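HTH-type transcriptional activator ampR (Citrobacter freundii, PDB 3KOS) regulates transcription of the AmpC beta-lactamase gene as a LysR-family DNA-binding regulator, the present chain being its effector-binding domain. Local coordinates at residues Q11-I16 against D42-T47; A81-L86 against T175-G180; C87-A92 against R168-F173. All coordinates share one frame; numbering follows the deposited sequence.

Interaction 1 of 3, residues Q11-I16 against D42-T47; sequences QEKLKI and DLHIST. With MES (2-(N-morpholino)-ethanesulfonic acid), chain C.
Residues 12-16 and 42-47 pair as neighbouring parallel strands at the border, within this chain, of the mixed sheet. Lys13, Leu14, Lys15 and Ile16 stand beside Asp42, Leu43, His44 and Ile45. Five backbone hydrogen bonds join them, from Asp42 N to Glu12 O at one end to Ser46 N to Ile16 O at the other. His44 N meets Leu14 O at 2.8 Å in a straight bond.

On one face Lys13 crosses His44 at about a right angle. Its CG lies anti to the backbone N (chi1 -173°), beside the imidazole, and the extended chain carries CE over the ring centre, 3.8 Å from the centroid of His44, a CH-pi contact. The imidazole is also tied by NE2, which gives a hydrogen bond to Asp42 OD2 at 2.9 Å, reaching it from above the carboxylate plane. Asp42 OD1 accepts from N4 of the buffer molecule MES at 2.6 Å, and Gln11 NE2 holds the sulfonate atom O2S of MES at 2.7 Å.

The other face is apolar. Leu14 and Leu43 lie side by side, with Leu14 CD2 3.9 Å from Leu43 CD1, and Ile16 CG1 also reaches that methyl. Helices 20-37 and 194-209 cover this face. Ile45 and Thr47 hydrogen-bond to the second subunit's backbone. Strand 12-19, helix 20-37 and strand 41-48 form a classic beta-alpha-beta unit of the periplasmic-binding-protein-like fold.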
loop_
_atom_site.group_PDB
_atom_site.type_symbol
_atom_site.label_atom_id
_atom_site.label_comp_id
_atom_site.label_asym_id
_atom_site.label_seq_id
_atom_site.Cartn_x
_atom_site.Cartn_y
_atom_site.Cartn_z
ATOM N N GLN A 11 1.063 30.056 10.401
ATOM C CA GLN A 11 0.626 28.845 9.700
ATOM C C GLN A 11 -0.501 28.152 10.452
ATOM O O GLN A 11 -0.439 27.990 11.667
ATOM C CB GLN A 11 1.788 27.866 9.517
ATOM C CG GLN A 11 2.976 28.432 8.753
ATOM C CD GLN A 11 2.641 28.744 7.311
ATOM O OE1 GLN A 11 2.421 29.903 6.949
ATOM N NE2 GLN A 11 2.592 27.711 6.477
ATOM N N GLU A 12 -1.524 27.730 9.720
ATOM C CA GLU A 12 -2.661 27.063 10.326
ATOM C C GLU A 12 -2.515 25.580 10.040
ATOM O O GLU A 12 -2.281 25.193 8.900
ATOM C CB GLU A 12 -3.966 27.597 9.735
ATOM C CG GLU A 12 -4.099 29.117 9.880
ATOM C CD GLU A 12 -5.379 29.666 9.276
ATOM O OE1 GLU A 12 -6.122 28.895 8.637
ATOM O OE2 GLU A 12 -5.649 30.880 9.443
ATOM N N LYS A 13 -2.641 24.762 11.072
ATOM C CA LYS A 13 -2.431 23.328 10.915
ATOM C C LYS A 13 -3.640 22.654 10.283
ATOM O O LYS A 13 -4.781 23.001 10.584
ATOM C CB LYS A 13 -2.115 22.693 12.263
ATOM C CG LYS A 13 -1.718 21.232 12.167
ATOM C CD LYS A 13 -1.144 20.746 13.480
ATOM C CE LYS A 13 -0.839 19.256 13.429
ATOM N NZ LYS A 13 -0.328 18.778 14.740
ATOM N N LEU A 14 -3.381 21.692 9.395
ATOM C CA LEU A 14 -4.440 20.881 8.809
ATOM C C LEU A 14 -3.940 19.442 8.718
ATOM O O LEU A 14 -2.902 19.184 8.116
ATOM C CB LEU A 14 -4.809 21.400 7.422
ATOM C CG LEU A 14 -5.812 20.596 6.588
ATOM C CD1 LEU A 14 -7.133 20.465 7.310
ATOM C CD2 LEU A 14 -6.024 21.263 5.238
ATOM N N LYS A 15 -4.678 18.517 9.322
ATOM C CA LYS A 15 -4.242 17.124 9.378
ATOM C C LYS A 15 -5.203 16.254 8.584
ATOM O O LYS A 15 -6.405 16.209 8.865
ATOM C CB LYS A 15 -4.145 16.644 10.832
ATOM C CG LYS A 15 -3.226 15.451 10.986
ATOM C CD LYS A 15 -3.169 14.878 12.409
ATOM C CE LYS A 15 -2.263 13.640 12.417
ATOM N NZ LYS A 15 -2.290 12.879 13.705
ATOM N N ILE A 16 -4.676 15.585 7.568
ATOM C CA ILE A 16 -5.515 14.808 6.678
ATOM C C ILE A 16 -4.970 13.392 6.491
ATOM O O ILE A 16 -3.800 13.214 6.185
ATOM C CB ILE A 16 -5.646 15.484 5.319
ATOM C CG1 ILE A 16 -6.193 16.910 5.501
ATOM C CG2 ILE A 16 -6.556 14.681 4.417
ATOM C CD1 ILE A 16 -6.710 17.537 4.231
ATOM N N ASP A 42 -0.368 24.659 7.020
ATOM C CA ASP A 42 0.634 23.646 7.355
ATOM C C ASP A 42 -0.056 22.289 7.247
ATOM O O ASP A 42 -0.754 21.840 8.161
ATOM C CB ASP A 42 1.160 23.903 8.766
ATOM C CG ASP A 42 2.111 22.824 9.259
ATOM O OD1 ASP A 42 2.631 22.043 8.435
ATOM O OD2 ASP A 42 2.330 22.759 10.490
ATOM N N LEU A 43 0.122 21.656 6.098
ATOM C CA LEU A 43 -0.608 20.438 5.778
ATOM C C LEU A 43 0.167 19.206 6.238
ATOM O O LEU A 43 1.290 18.977 5.800
ATOM C CB LEU A 43 -0.855 20.376 4.269
ATOM C CG LEU A 43 -1.589 19.155 3.726
ATOM C CD1 LEU A 43 -2.926 19.013 4.419
ATOM C CD2 LEU A 43 -1.771 19.292 2.218
ATOM N N HIS A 44 -0.442 18.426 7.127
ATOM C CA HIS A 44 0.149 17.188 7.616
ATOM C C HIS A 44 -0.581 16.013 6.973
ATOM O O HIS A 44 -1.713 15.715 7.332
ATOM C CB HIS A 44 -0.002 17.088 9.130
ATOM C CG HIS A 44 0.794 18.103 9.882
ATOM N ND1 HIS A 44 1.764 17.757 10.796
ATOM C CD2 HIS A 44 0.776 19.457 9.845
ATOM C CE1 HIS A 44 2.302 18.854 11.300
ATOM N NE2 HIS A 44 1.723 19.900 10.737
ATOM N N ILE A 45 0.066 15.350 6.022
ATOM C CA ILE A 45 -0.566 14.240 5.326
ATOM C C ILE A 45 -0.073 12.901 5.844
ATOM O O ILE A 45 1.124 12.710 6.033
ATOM C CB ILE A 45 -0.268 14.295 3.830
ATOM C CG1 ILE A 45 -0.857 15.579 3.250
ATOM C CG2 ILE A 45 -0.836 13.068 3.133
ATOM C CD1 ILE A 45 -0.569 15.754 1.806
ATOM N N SER A 46 -1.005 11.986 6.079
ATOM C CA SER A 46 -0.657 10.603 6.399
ATOM C C SER A 46 -1.523 9.718 5.521
ATOM O O SER A 46 -2.591 10.145 5.094
ATOM C CB SER A 46 -0.905 10.309 7.879
ATOM O OG SER A 46 -2.264 10.526 8.214
ATOM N N THR A 47 -1.058 8.511 5.210
ATOM C CA THR A 47 -1.854 7.616 4.380
ATOM C C THR A 47 -2.412 6.463 5.205
ATOM O O THR A 47 -1.878 6.118 6.260
ATOM C CB THR A 47 -1.051 7.045 3.176
ATOM O OG1 THR A 47 0.011 6.221 3.664
ATOM C CG2 THR A 47 -0.476 8.179 2.326
HETATM O O1 MES C . 5.262 18.407 7.886
HETATM C C2 MES C . 5.656 19.323 8.875
HETATM C C3 MES C . 6.034 20.678 8.263
HETATM N N4 MES C . 4.906 21.238 7.488
HETATM C C5 MES C . 4.287 20.276 6.531
HETATM C C6 MES C . 4.247 18.811 7.006
HETATM C C7 MES C . 5.163 22.573 6.838
HETATM C C8 MES C . 5.269 23.697 7.819
HETATM S S MES C . 5.199 25.107 7.539
HETATM O O1S MES C . 5.711 25.888 8.867
HETATM O O2S MES C . 3.635 25.308 7.239
HETATM O O3S MES C . 6.091 25.371 6.230
#

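Interaction 2 of 3, residues A81-L86 against T175-G180; sequences ALMSPL and TQIDLG
A short antiparallel bridge ties Met83, on strand 73-86 of the effector-binding domain, to Ile177 in the loop leading into strand 181-187. Met83 is present as selenomethionine. The loop packs beside helix 114-121, with Ile177 on Thr121 and Leu179 on Leu117, probably near the connections between the domain's two lobes. The two bridge residues exchange a pair of backbone hydrogen bonds. Met83 N to Ile177 O is 2.8 Å and nearly straight, and Ile177 N returns to Met83 O at 2.9 Å. Next to the bridge, with OG anti to the backbone N (chi1 -166°), Ser84 donates from OG to Thr175 O at 2.8 Å, above the carbonyl plane. The same carbonyl also accepts from Trp118 NE1.

The Met83 methyl CE lies 4.0 Å from both Ile177 CD1 and Leu179 CD1. Leu82 straddles the loop: its CD1 touches Gln176 NE2 at 3.4 Å, while its CD2 rests on Asp178 CB.

At the far end two waters take over. One links Ala81 O, Leu179 N and Gly180 O; the other joins Ala81 N to Gly180 O. Asp178 OD1 accepts from Gly180 N, forming an Asx turn. Direct bonds thus fix the loop at Met83 and Ser84, whereas near Gly180 water bridges the diverging backbones.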
loop_
_atom_site.group_PDB
_atom_site.type_symbol
_atom_site.label_atom_id
_atom_site.label_comp_id
_atom_site.label_asym_id
_atom_site.label_seq_id
_atom_site.Cartn_x
_atom_site.Cartn_y
_atom_site.Cartn_z
ATOM N N ALA A 81 -14.518 6.540 -9.251
ATOM C CA ALA A 81 -13.508 5.511 -9.082
ATOM C C ALA A 81 -13.898 4.253 -9.849
ATOM O O ALA A 81 -13.790 3.138 -9.333
ATOM C CB ALA A 81 -13.312 5.205 -7.593
ATOM N N LEU A 82 -14.346 4.441 -11.090
ATOM C CA LEU A 82 -14.761 3.325 -11.933
ATOM C C LEU A 82 -13.654 2.285 -12.074
ATOM O O LEU A 82 -12.500 2.621 -12.331
ATOM C CB LEU A 82 -15.178 3.824 -13.313
ATOM C CG LEU A 82 -16.334 4.831 -13.298
ATOM C CD1 LEU A 82 -16.775 5.144 -14.725
ATOM C CD2 LEU A 82 -17.495 4.281 -12.493
HETATM N N MSE A 83 -14.023 1.020 -11.913
HETATM C CA MSE A 83 -13.051 -0.072 -11.912
HETATM C C MSE A 83 -13.122 -0.950 -13.145
HETATM O O MSE A 83 -14.198 -1.191 -13.696
HETATM C CB MSE A 83 -13.254 -0.956 -10.693
HETATM C CG MSE A 83 -13.126 -0.207 -9.391
HETATM SE SE MSE A 83 -13.500 -1.398 -7.888
HETATM C CE MSE A 83 -13.895 -3.026 -8.863
ATOM N N SER A 84 -11.964 -1.452 -13.559
ATOM C CA SER A 84 -11.881 -2.325 -14.715
ATOM C C SER A 84 -10.675 -3.246 -14.522
ATOM O O SER A 84 -9.784 -2.940 -13.725
ATOM C CB SER A 84 -11.732 -1.464 -15.976
ATOM O OG SER A 84 -11.972 -2.209 -17.155
ATOM N N PRO A 85 -10.650 -4.389 -15.222
ATOM C CA PRO A 85 -9.485 -5.267 -15.110
ATOM C C PRO A 85 -8.212 -4.563 -15.561
ATOM O O PRO A 85 -8.250 -3.756 -16.486
ATOM C CB PRO A 85 -9.824 -6.415 -16.058
ATOM C CG PRO A 85 -11.320 -6.506 -15.983
ATOM C CD PRO A 85 -11.792 -5.066 -15.876
ATOM N N LEU A 86 -7.109 -4.869 -14.888
ATOM C CA LEU A 86 -5.813 -4.275 -15.191
ATOM C C LEU A 86 -4.767 -5.355 -15.032
ATOM O O LEU A 86 -4.780 -6.072 -14.041
ATOM C CB LEU A 86 -5.507 -3.146 -14.203
ATOM C CG LEU A 86 -6.416 -1.922 -14.272
ATOM C CD1 LEU A 86 -6.214 -1.058 -13.034
ATOM C CD2 LEU A 86 -6.148 -1.118 -15.545
ATOM N N THR A 175 -15.094 -1.815 -20.464
ATOM C CA THR A 175 -16.180 -1.826 -19.488
ATOM C C THR A 175 -15.698 -1.585 -18.067
ATOM O O THR A 175 -14.755 -2.220 -17.603
ATOM C CB THR A 175 -16.988 -3.143 -19.528
ATOM O OG1 THR A 175 -17.577 -3.302 -20.822
ATOM C CG2 THR A 175 -18.093 -3.122 -18.477
ATOM N N GLN A 176 -16.360 -0.655 -17.384
ATOM C CA GLN A 176 -16.014 -0.310 -16.013
ATOM C C GLN A 176 -17.237 -0.426 -15.109
ATOM O O GLN A 176 -18.364 -0.238 -15.564
ATOM C CB GLN A 176 -15.519 1.125 -15.951
ATOM C CG GLN A 176 -14.375 1.448 -16.871
ATOM C CD GLN A 176 -14.035 2.912 -16.825
ATOM O OE1 GLN A 176 -12.941 3.295 -16.410
ATOM N NE2 GLN A 176 -14.984 3.750 -17.231
ATOM N N ILE A 177 -17.016 -0.713 -13.828
ATOM C CA ILE A 177 -18.110 -0.753 -12.857
ATOM C C ILE A 177 -17.870 0.248 -11.724
ATOM O O ILE A 177 -16.731 0.628 -11.454
ATOM C CB ILE A 177 -18.323 -2.164 -12.268
ATOM C CG1 ILE A 177 -17.044 -2.680 -11.601
ATOM C CG2 ILE A 177 -18.785 -3.140 -13.353
ATOM C CD1 ILE A 177 -17.216 -4.006 -10.861
ATOM N N ASP A 178 -18.950 0.661 -11.064
ATOM C CA ASP A 178 -18.884 1.605 -9.953
ATOM C C ASP A 178 -19.299 0.903 -8.670
ATOM O O ASP A 178 -20.465 0.553 -8.499
ATOM C CB ASP A 178 -19.813 2.792 -10.235
ATOM C CG ASP A 178 -19.834 3.823 -9.112
ATOM O OD1 ASP A 178 -19.274 3.584 -8.022
ATOM O OD2 ASP A 178 -20.433 4.898 -9.327
ATOM N N LEU A 179 -18.336 0.670 -7.782
ATOM C CA LEU A 179 -18.623 0.082 -6.485
ATOM C C LEU A 179 -18.256 1.062 -5.372
ATOM O O LEU A 179 -18.117 0.677 -4.210
ATOM C CB LEU A 179 -17.858 -1.234 -6.304
ATOM C CG LEU A 179 -18.198 -2.305 -7.343
ATOM C CD1 LEU A 179 -17.416 -3.595 -7.090
ATOM C CD2 LEU A 179 -19.695 -2.572 -7.342
ATOM N N GLY A 180 -18.106 2.330 -5.741
ATOM C CA GLY A 180 -17.730 3.363 -4.791
ATOM C C GLY A 180 -16.986 4.502 -5.463
ATOM O O GLY A 180 -16.577 4.388 -6.622
HETATM O O HOH W 1 -15.701 1.953 -7.730
HETATM O O HOH W 2 -17.200 5.850 -9.058
#

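Interaction 3 of 3, residues C87-A92 against R168-F173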
loop_
_atom_site.group_PDB
_atom_site.type_symbol
_atom_site.label_atom_id
_atom_site.label_comp_id
_atom_site.label_asym_id
_atom_site.label_seq_id
_atom_site.Cartn_x
_atom_site.Cartn_y
_atom_site.Cartn_z
ATOM N N CYS A 87 -3.851 -5.472 -15.995
ATOM C CA CYS A 87 -2.862 -6.534 -15.926
ATOM C C CYS A 87 -1.583 -6.152 -16.670
ATOM O O CYS A 87 -1.531 -5.126 -17.354
ATOM C CB CYS A 87 -3.436 -7.846 -16.475
ATOM S SG CYS A 87 -3.834 -7.737 -18.237
ATOM N N SER A 88 -0.545 -6.967 -16.507
ATOM C CA SER A 88 0.715 -6.697 -17.185
ATOM C C SER A 88 0.525 -6.877 -18.682
ATOM O O SER A 88 -0.358 -7.622 -19.110
ATOM C CB SER A 88 1.807 -7.636 -16.693
ATOM O OG SER A 88 1.510 -8.983 -17.021
ATOM N N PRO A 89 1.357 -6.197 -19.483
ATOM C CA PRO A 89 1.298 -6.386 -20.934
ATOM C C PRO A 89 1.460 -7.857 -21.304
ATOM O O PRO A 89 0.847 -8.323 -22.267
ATOM C CB PRO A 89 2.484 -5.556 -21.442
ATOM C CG PRO A 89 2.679 -4.500 -20.394
ATOM C CD PRO A 89 2.379 -5.204 -19.093
ATOM N N THR A 90 2.263 -8.589 -20.541
ATOM C CA THR A 90 2.476 -10.009 -20.809
ATOM C C THR A 90 1.214 -10.860 -20.612
ATOM O O THR A 90 0.925 -11.750 -21.419
ATOM C CB THR A 90 3.661 -10.584 -19.983
ATOM O OG1 THR A 90 4.891 -10.044 -20.483
ATOM C CG2 THR A 90 3.713 -12.094 -20.094
ATOM N N LEU A 91 0.456 -10.599 -19.551
ATOM C CA LEU A 91 -0.808 -11.299 -19.375
ATOM C C LEU A 91 -1.818 -10.834 -20.412
ATOM O O LEU A 91 -2.635 -11.623 -20.888
ATOM C CB LEU A 91 -1.378 -11.093 -17.968
ATOM C CG LEU A 91 -1.003 -12.171 -16.956
ATOM C CD1 LEU A 91 0.498 -12.168 -16.704
ATOM C CD2 LEU A 91 -1.758 -11.995 -15.656
ATOM N N ALA A 92 -1.768 -9.553 -20.755
ATOM C CA ALA A 92 -2.733 -9.010 -21.698
ATOM C C ALA A 92 -2.606 -9.694 -23.058
ATOM O O ALA A 92 -3.587 -9.821 -23.790
ATOM C CB ALA A 92 -2.559 -7.518 -21.837
ATOM N N ARG A 168 3.376 0.005 -17.885
ATOM C CA ARG A 168 3.642 -1.072 -16.935
ATOM C C ARG A 168 2.378 -1.894 -16.665
ATOM O O ARG A 168 2.442 -3.022 -16.175
ATOM C CB ARG A 168 4.178 -0.490 -15.632
ATOM C CG ARG A 168 5.538 0.168 -15.792
ATOM C CD ARG A 168 5.913 0.939 -14.539
ATOM N NE ARG A 168 7.058 1.813 -14.765
ATOM C CZ ARG A 168 7.483 2.725 -13.895
ATOM N NH1 ARG A 168 6.844 2.884 -12.743
ATOM N NH2 ARG A 168 8.539 3.485 -14.181
ATOM N N ILE A 169 1.236 -1.313 -16.992
ATOM C CA ILE A 169 -0.031 -2.012 -16.867
ATOM C C ILE A 169 -0.943 -1.660 -18.038
ATOM O O ILE A 169 -0.829 -0.573 -18.623
ATOM C CB ILE A 169 -0.729 -1.680 -15.513
ATOM C CG1 ILE A 169 -1.480 -2.900 -14.979
ATOM C CG2 ILE A 169 -1.664 -0.509 -15.651
ATOM C CD1 ILE A 169 -0.599 -3.894 -14.257
ATOM N N VAL A 170 -1.854 -2.575 -18.348
ATOM C CA VAL A 170 -2.773 -2.451 -19.475
ATOM C C VAL A 170 -4.223 -2.644 -19.023
ATOM O O VAL A 170 -4.494 -3.427 -18.117
ATOM C CB VAL A 170 -2.449 -3.532 -20.538
ATOM C CG1 VAL A 170 -3.534 -3.609 -21.590
ATOM C CG2 VAL A 170 -1.097 -3.255 -21.178
ATOM N N GLN A 171 -5.145 -1.930 -19.659
ATOM C CA GLN A 171 -6.571 -2.108 -19.402
ATOM C C GLN A 171 -7.159 -2.820 -20.613
ATOM O O GLN A 171 -7.471 -2.179 -21.613
ATOM C CB GLN A 171 -7.256 -0.748 -19.206
ATOM C CG GLN A 171 -8.742 -0.825 -18.815
ATOM C CD GLN A 171 -9.453 0.527 -18.854
ATOM O OE1 GLN A 171 -8.822 1.586 -18.787
ATOM N NE2 GLN A 171 -10.772 0.493 -18.978
ATOM N N PRO A 172 -7.300 -4.147 -20.536
ATOM C CA PRO A 172 -7.690 -4.865 -21.757
ATOM C C PRO A 172 -9.117 -4.580 -22.225
ATOM O O PRO A 172 -9.395 -4.736 -23.416
ATOM C CB PRO A 172 -7.540 -6.336 -21.366
ATOM C CG PRO A 172 -7.604 -6.343 -19.853
ATOM C CD PRO A 172 -6.952 -5.064 -19.437
ATOM N N PHE A 173 -10.003 -4.180 -21.320
ATOM C CA PHE A 173 -11.406 -3.977 -21.682
ATOM C C PHE A 173 -11.945 -2.610 -21.286
ATOM O O PHE A 173 -11.539 -2.042 -20.284
ATOM C CB PHE A 173 -12.271 -5.083 -21.083
ATOM C CG PHE A 173 -11.852 -6.448 -21.511
ATOM C CD1 PHE A 173 -12.056 -6.860 -22.824
ATOM C CD2 PHE A 173 -11.218 -7.307 -20.627
ATOM C CE1 PHE A 173 -11.647 -8.112 -23.239
ATOM C CE2 PHE A 173 -10.814 -8.553 -21.036
ATOM C CZ PHE A 173 -11.026 -8.958 -22.346
#
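Cys87 and Val170 form the closely packed part of this contact, a single antiparallel bridge just before the short helix 89-92. Cys87 N donates to Val170 O at 3.0 Å, and Val170 N returns to Cys87 O at 2.8 Å. The Ile169 branch lies over the flat face of the Cys87 carbonyl group. Its CG1 lies 3.3 Å from Cys87 O and its CD1 3.4 Å from Cys87 C, so the carbonyl takes an N-H from Val170 and is covered on one face by CG1 and CD1. The Ile169 side chain also packs on Leu143 and Ala146 of helix 139-147 and on Leu86, which makes this the buried side.

The other side is looser and more exposed. Val170 spreads its two methyls under the start of the helix. CG1, anti to the backbone N (chi1 169°), faces Ala92 CB at 4.0 Å. CG2 meets Pro89, 4.1 Å from its CG. The exposed Pro89 ring also sets CD 3.6 Å from Arg168 O. Farther along, Pro172 CD only grazes Cys87 SG at 4.3 Å. The Arg168 CB points away from residues 87-92, and Arg168 packs against Arg168 of the second subunit.

Ser88 is the N-cap, its OG accepting from Leu91 N. Hydrogen bonding across the contact is thus confined to the Cys87 and Val170 backbones, which fix the register, while the helix start meets the loop through van der Waals contacts, mostly of Val170.

Interactions 1 and 2 both reach the mixed sheet but do not touch. Interaction 1 lies about 16 Å from interaction 2 and 18 Å from interaction 3 between nearest atoms, across the centre of the chain. It is regular strand pairing at the sheet's border within this chain, with one apolar face under helices and one polar face that holds a buffer molecule. Interactions 2 and 3 touch each other and hold strand 73-86 and its following helix to the loop before strand 181-187. Each has a single antiparallel bridge. Interaction 2 lies nearest the chain centre and adds a serine bond and bridging waters. Interaction 3 lies farther out and adds mostly aliphatic packing, without a side-chain hydrogen bond between its two segments.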